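Local structure of AbiEi antitoxin C-terminal domain-containing protein (Mycobacterium tuberculosis, 1ZEL) at residues Y87-R91 and A175-P179. The protein is of unknown function but probably binds DNA through a winged-helix domain and carries a domain of the AbiEi antitoxin family. Residues are numbered along the deposited sequence.
Sequences YLPLR and ATGLP. With FMT (formic acid), chain F.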
# COMPACT_ATOMS: atom_id res chain seq x y z
N TYR A 87 8.72 2.95 0.71
CA TYR A 87 7.81 2.88 1.84
C TYR A 87 8.36 3.52 3.09
O TYR A 87 7.80 3.34 4.16
CB TYR A 87 7.40 1.43 2.11
CG TYR A 87 6.72 0.73 0.92
CD1 TYR A 87 5.70 1.37 0.21
CD2 TYR A 87 7.08 -0.54 0.54
CE1 TYR A 87 5.08 0.75 -0.88
CE2 TYR A 87 6.46 -1.18 -0.53
CZ TYR A 87 5.46 -0.52 -1.24
OH TYR A 87 4.84 -1.17 -2.29
N LEU A 88 9.44 4.28 2.97
CA LEU A 88 10.04 4.88 4.16
C LEU A 88 9.07 5.77 4.96
O LEU A 88 9.12 5.77 6.18
CB LEU A 88 11.36 5.61 3.84
CG LEU A 88 12.65 4.82 4.02
CD1 LEU A 88 13.87 5.62 3.55
CD2 LEU A 88 12.83 4.32 5.47
N PRO A 89 8.19 6.54 4.27
CA PRO A 89 7.15 7.24 5.05
C PRO A 89 6.33 6.34 5.99
O PRO A 89 6.03 6.73 7.13
CB PRO A 89 6.24 7.85 3.98
CG PRO A 89 7.16 8.01 2.75
CD PRO A 89 8.13 6.88 2.82
N LEU A 90 5.96 5.14 5.53
CA LEU A 90 5.19 4.22 6.36
C LEU A 90 6.04 3.56 7.44
O LEU A 90 5.59 3.37 8.58
CB LEU A 90 4.51 3.16 5.49
CG LEU A 90 3.40 3.73 4.61
CD1 LEU A 90 2.91 2.66 3.66
CD2 LEU A 90 2.24 4.28 5.45
N ARG A 91 7.26 3.17 7.09
CA ARG A 91 8.19 2.67 8.10
C ARG A 91 8.46 3.73 9.15
O ARG A 91 8.65 3.40 10.32
CB ARG A 91 9.50 2.21 7.46
CG ARG A 91 9.29 1.17 6.34
CD ARG A 91 10.60 0.53 5.95
NE ARG A 91 10.58 0.12 4.54
CZ ARG A 91 10.05 -1.03 4.09
NH1 ARG A 91 9.51 -1.90 4.93
NH2 ARG A 91 10.09 -1.31 2.79
N ALA A 175 5.64 -8.04 0.44
CA ALA A 175 5.36 -6.59 0.27
C ALA A 175 6.41 -5.75 1.02
O ALA A 175 6.10 -4.70 1.63
CB ALA A 175 3.92 -6.22 0.73
N THR A 176 7.66 -6.25 0.97
CA THR A 176 8.87 -5.64 1.53
C THR A 176 8.84 -5.55 3.05
O THR A 176 9.56 -4.72 3.64
CB THR A 176 9.14 -4.23 0.98
OG1 THR A 176 8.25 -3.30 1.62
CG2 THR A 176 8.96 -4.17 -0.53
N GLY A 177 7.99 -6.35 3.67
CA GLY A 177 7.94 -6.40 5.12
C GLY A 177 6.79 -5.67 5.76
O GLY A 177 6.63 -5.74 6.98
N LEU A 178 6.00 -4.94 4.97
CA LEU A 178 4.84 -4.24 5.53
C LEU A 178 3.61 -5.09 5.35
O LEU A 178 3.59 -5.93 4.46
CB LEU A 178 4.65 -2.90 4.80
CG LEU A 178 5.76 -1.88 5.00
CD1 LEU A 178 5.48 -0.75 4.05
CD2 LEU A 178 5.83 -1.38 6.45
N PRO A 179 2.58 -4.87 6.18
CA PRO A 179 1.27 -5.52 6.04
C PRO A 179 0.62 -5.03 4.75
O PRO A 179 0.79 -3.86 4.40
CB PRO A 179 0.47 -4.98 7.23
CG PRO A 179 1.44 -4.36 8.13
CD PRO A 179 2.60 -3.92 7.31
C FMT F . 5.03 0.86 -4.64
O1 FMT F . 6.10 0.31 -4.89
O2 FMT F . 4.04 0.28 -4.17
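Tyr87 is the N-cap of helix 88-96, and its O accepts a hydrogen bond from Arg91 N (3.0 Å), making the first helical turn. Facing it, Ala175 to Leu178 form a type I' beta turn in the link between helices 161-166 and 183-192; Thr176 and Gly177 both have positive phi, and at Gly177 a CB would collide with the preceding carbonyl O. The backbones stay apart, Arg91 CA and Leu178 CA being 8.1 Å distant, so side chains span the gap, one reaching a backbone carbonyl. Arg91 makes two hydrogen bonds to Thr176: NH1 donates to O (3.1 Å) and NH2 to OG1 (3.0 Å). Thr176 OG1 in turn donates to Ala175 O (2.6 Å). Leu178 CD1 lies over one face of the guanidinium and meets Tyr87 CB at 3.5 Å, and Leu90 CB lies 4.3 Å from the same CD1; Leu104 extends this apolar patch. Tyr87 OH donates to O2 of a formic acid molecule, probably from the crystallisation liquor (2.5 Å), and also bonds His112. Asp85, just before the helix, forms a salt bridge with Arg91 NE, so a charge-compensated arginine ties turn to helix start beside an apolar cluster, within the AbiEi-family region.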